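Long-range contact in type IV pilin protein (Neisseria meningitidis, PDB 5V0M), which is a non-core minor pilin of type IV pili, probably contributing to cell adhesion through the pilus fibre: residues A[47-52]-A[61-66]. Sequence-based numbering, arbitrary orientation.
Sequences FNVTLS and LQADPN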
ATOM      1  N   PHE A  47      -3.159  -1.938  -8.471  1.00  4.85           N
ATOM      2  CA  PHE A  47      -2.066  -1.209  -7.845  1.00  5.36           C
ATOM      3  C   PHE A  47      -0.912  -2.169  -7.603  1.00  6.83           C
ATOM      4  O   PHE A  47      -1.113  -3.287  -7.107  1.00  7.68           O
ATOM      5  CB  PHE A  47      -2.447  -0.627  -6.474  1.00  5.84           C
ATOM      6  CG  PHE A  47      -3.485   0.457  -6.517  1.00  5.96           C
ATOM      7  CD1 PHE A  47      -3.124   1.801  -6.466  1.00  6.81           C
ATOM      8  CD2 PHE A  47      -4.816   0.126  -6.571  1.00  4.95           C
ATOM      9  CE1 PHE A  47      -4.089   2.800  -6.496  1.00  6.19           C
ATOM     10  CE2 PHE A  47      -5.769   1.121  -6.613  1.00  6.43           C
ATOM     11  CZ  PHE A  47      -5.403   2.460  -6.580  1.00  6.27           C
ATOM     12  N   ASN A  48       0.294  -1.689  -7.908  1.00  5.28           N
ATOM     13  CA  ASN A  48       1.533  -2.407  -7.628  1.00  8.44           C
ATOM     14  C   ASN A  48       2.013  -2.027  -6.230  1.00  5.19           C
ATOM     15  O   ASN A  48       2.173  -0.837  -5.930  1.00  6.72           O
ATOM     16  CB  ASN A  48       2.565  -1.999  -8.676  1.00  8.49           C
ATOM     17  CG  ASN A  48       2.218  -2.471 -10.053  1.00 10.16           C
ATOM     18  OD1 ASN A  48       1.670  -3.558 -10.223  1.00 15.20           O
ATOM     19  ND2 ASN A  48       2.540  -1.660 -11.053  1.00 12.56           N
ATOM     20  N   VAL A  49       2.199  -3.016  -5.362  1.00  7.06           N
ATOM     21  CA  VAL A  49       2.575  -2.775  -3.974  1.00  7.48           C
ATOM     22  C   VAL A  49       4.058  -3.059  -3.786  1.00  7.85           C
ATOM     23  O   VAL A  49       4.539  -4.141  -4.143  1.00  9.51           O
ATOM     24  CB  VAL A  49       1.710  -3.626  -3.024  1.00  7.86           C
ATOM     25  CG1 VAL A  49       2.149  -3.457  -1.593  1.00 10.01           C
ATOM     26  CG2 VAL A  49       0.225  -3.267  -3.187  1.00 11.72           C
ATOM     27  N   THR A  50       4.773  -2.108  -3.188  1.00  6.16           N
ATOM     28  CA  THR A  50       6.194  -2.244  -2.910  1.00  6.90           C
ATOM     29  C   THR A  50       6.471  -1.727  -1.510  1.00  8.66           C
ATOM     30  O   THR A  50       5.628  -1.082  -0.885  1.00  8.75           O
ATOM     31  CB  THR A  50       6.998  -1.425  -3.918  1.00  8.35           C
ATOM     32  OG1 THR A  50       6.578  -0.058  -3.842  1.00 10.76           O
ATOM     33  CG2 THR A  50       6.806  -1.948  -5.334  1.00 13.00           C
ATOM     34  N   LEU A  51       7.646  -2.041  -0.998  1.00  9.32           N
ATOM     35  CA  LEU A  51       8.162  -1.408   0.205  1.00  8.64           C
ATOM     36  C   LEU A  51       9.022  -0.245  -0.229  1.00 10.36           C
ATOM     37  O   LEU A  51      10.129  -0.443  -0.739  1.00 13.59           O
ATOM     38  CB  LEU A  51       8.972  -2.409   1.010  1.00 10.56           C
ATOM     39  CG  LEU A  51       8.088  -3.330   1.836  1.00 11.37           C
ATOM     40  CD1 LEU A  51       8.808  -4.646   2.159  1.00 15.58           C
ATOM     41  CD2 LEU A  51       7.661  -2.630   3.132  1.00  9.16           C
ATOM     42  N   SER A  52       8.524   0.967  -0.016  1.00 10.33           N
ATOM     43  CA  SER A  52       9.270   2.153  -0.386  1.00 11.94           C
ATOM     44  C   SER A  52      10.347   2.482   0.629  1.00 11.68           C
ATOM     45  O   SER A  52      11.330   3.150   0.282  1.00 15.90           O
ATOM     46  CB  SER A  52       8.307   3.329  -0.544  1.00 13.83           C
ATOM     47  OG  SER A  52       7.546   3.481   0.643  1.00 14.10           O
ATOM     48  N   LEU A  61       4.904   0.829   3.183  1.00  7.72           N
ATOM     49  CA  LEU A  61       4.361   0.213   1.987  1.00  6.50           C
ATOM     50  C   LEU A  61       3.823   1.287   1.071  1.00  8.13           C
ATOM     51  O   LEU A  61       3.245   2.278   1.528  1.00  7.64           O
ATOM     52  CB  LEU A  61       3.204  -0.688   2.388  1.00  8.31           C
ATOM     53  CG  LEU A  61       3.622  -1.952   3.116  1.00  9.54           C
ATOM     54  CD1 LEU A  61       2.519  -2.500   4.007  1.00  9.85           C
ATOM     55  CD2 LEU A  61       4.063  -2.978   2.086  1.00  9.20           C
ATOM     56  N   GLN A  62       3.968   1.076  -0.234  1.00  6.48           N
ATOM     57  CA  GLN A  62       3.439   2.001  -1.226  1.00  5.87           C
ATOM     58  C   GLN A  62       2.697   1.262  -2.321  1.00  7.79           C
ATOM     59  O   GLN A  62       3.201   0.275  -2.869  1.00  7.63           O
ATOM     60  CB  GLN A  62       4.579   2.809  -1.847  1.00  6.71           C
ATOM     61  CG  GLN A  62       4.159   3.859  -2.880  1.00  8.78           C
ATOM     62  CD  GLN A  62       5.295   4.800  -3.227  1.00 12.87           C
ATOM     63  OE1 GLN A  62       5.835   5.502  -2.360  1.00 16.31           O
ATOM     64  NE2 GLN A  62       5.688   4.805  -4.485  1.00 15.89           N
ATOM     65  N   ALA A  63       1.508   1.758  -2.663  1.00  7.11           N
ATOM     66  CA  ALA A  63       0.673   1.244  -3.747  1.00  6.57           C
ATOM     67  C   ALA A  63       0.650   2.288  -4.852  1.00  6.67           C
ATOM     68  O   ALA A  63       0.103   3.385  -4.666  1.00  8.44           O
ATOM     69  CB  ALA A  63      -0.739   0.967  -3.244  1.00  7.53           C
ATOM     70  N   ASP A  64       1.261   1.955  -6.014  1.00  4.73           N
ATOM     71  CA  ASP A  64       1.259   2.809  -7.183  1.00  6.05           C
ATOM     72  C   ASP A  64       0.244   2.273  -8.179  1.00  7.33           C
ATOM     73  O   ASP A  64       0.211   1.056  -8.418  1.00  6.53           O
ATOM     74  CB  ASP A  64       2.639   2.815  -7.847  1.00  7.75           C
ATOM     75  CG  ASP A  64       3.664   3.643  -7.074  1.00 10.01           C
ATOM     76  OD1 ASP A  64       3.684   4.878  -7.290  1.00 12.71           O
ATOM     77  OD2 ASP A  64       4.406   3.074  -6.255  1.00 14.32           O
ATOM     78  N   PRO A  65      -0.585   3.110  -8.791  1.00  6.09           N
ATOM     79  CA  PRO A  65      -1.590   2.604  -9.725  1.00  6.66           C
ATOM     80  C   PRO A  65      -0.970   1.884 -10.913  1.00  6.45           C
ATOM     81  O   PRO A  65       0.050   2.291 -11.469  1.00  8.55           O
ATOM     82  CB  PRO A  65      -2.371   3.860 -10.154  1.00  7.57           C
ATOM     83  CG  PRO A  65      -1.582   5.008  -9.712  1.00 13.37           C
ATOM     84  CD  PRO A  65      -0.699   4.555  -8.592  1.00  6.78           C
ATOM     85  N   ASN A  66      -1.634   0.817 -11.319  1.00  6.67           N
ATOM     86  CA  ASN A  66      -1.191   0.038 -12.463  1.00  7.27           C
ATOM     87  C   ASN A  66      -1.846   0.620 -13.708  1.00  6.68           C
ATOM     88  O   ASN A  66      -3.066   0.539 -13.832  1.00  6.69           O
ATOM     89  CB  ASN A  66      -1.633  -1.396 -12.264  1.00  7.35           C
ATOM     90  CG  ASN A  66      -1.232  -2.289 -13.381  1.00 10.87           C
ATOM     91  OD1 ASN A  66      -1.172  -1.875 -14.536  1.00 14.18           O
ATOM     92  ND2 ASN A  66      -0.998  -3.551 -13.056  1.00 14.22           N
TER
HETATM   93  O   HOH W   1       4.685   0.447  -5.788  1.00 11.47           O
HETATM   94  O   HOH W   2      -0.923  -4.329 -10.167  1.00 13.77           O
HETATM   95  O   HOH W   3       6.471   6.002   0.060  1.00 20.51           O
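Asn-48 O is gripped twice: Asp-64 N bonds to it at 2.9 Å, and a water hydrogen-bonds to it as well. The same water binds Asp-64 OD2 at 2.7 Å and Thr-50 OG1. It therefore ties both strands together on the face carrying Asn-48, Thr-50, Gln-62 and Asp-64. Asp-64 OD2 also receives Gln-62 NE2 on its syn lone pair. That bond is nearly straight (175°) and lies in the Gln-62 amide plane. Gln-62 CG is anti to the backbone N (chi1 -178°), and the chain runs on extended before the amide turns to Asp-64. Gln-62 OE1 accepts a hydrogen bond from a second water, which also binds Ser-52 OG. A third water joins Asn-48 OD1 to Asn-66 ND2, while Asn-66 OD1 accepts from Thr-68 N.

The backbones form a regular antiparallel ladder. Asn-48 pairs with Asp-64 and Thr-50 with Gln-62, each through two hydrogen bonds. Phe-47/Pro-65, Val-49/Ala-63 and Leu-51/Leu-61 are the non-hydrogen-bonded pairs.

The other face carries apolar side chains alone. Phe-47 CB meets Ala-63 CB at 4.0 Å, and CE1 of its ring reaches Pro-65 CB at 4.2 Å. Val-49 CG1 touches Leu-61 CD2. Leu-51 and Leu-61 lie side by side, with their CD2 methyls 3.8 Å apart.

This is the beta hairpin of strands 47-54 and 59-65. Strand 59-65 also pairs with strand 76-80 in the four-stranded antiparallel sheet. Leu-61 meets Leu-41. Part of the apolar face packs on the long helix 3-30, with Phe-47 against Leu-9 and Val-12, Ala-63 against Val-12 and Leu-51 against Met-23, a helix-on-sheet arrangement characteristic of pilin globular domains.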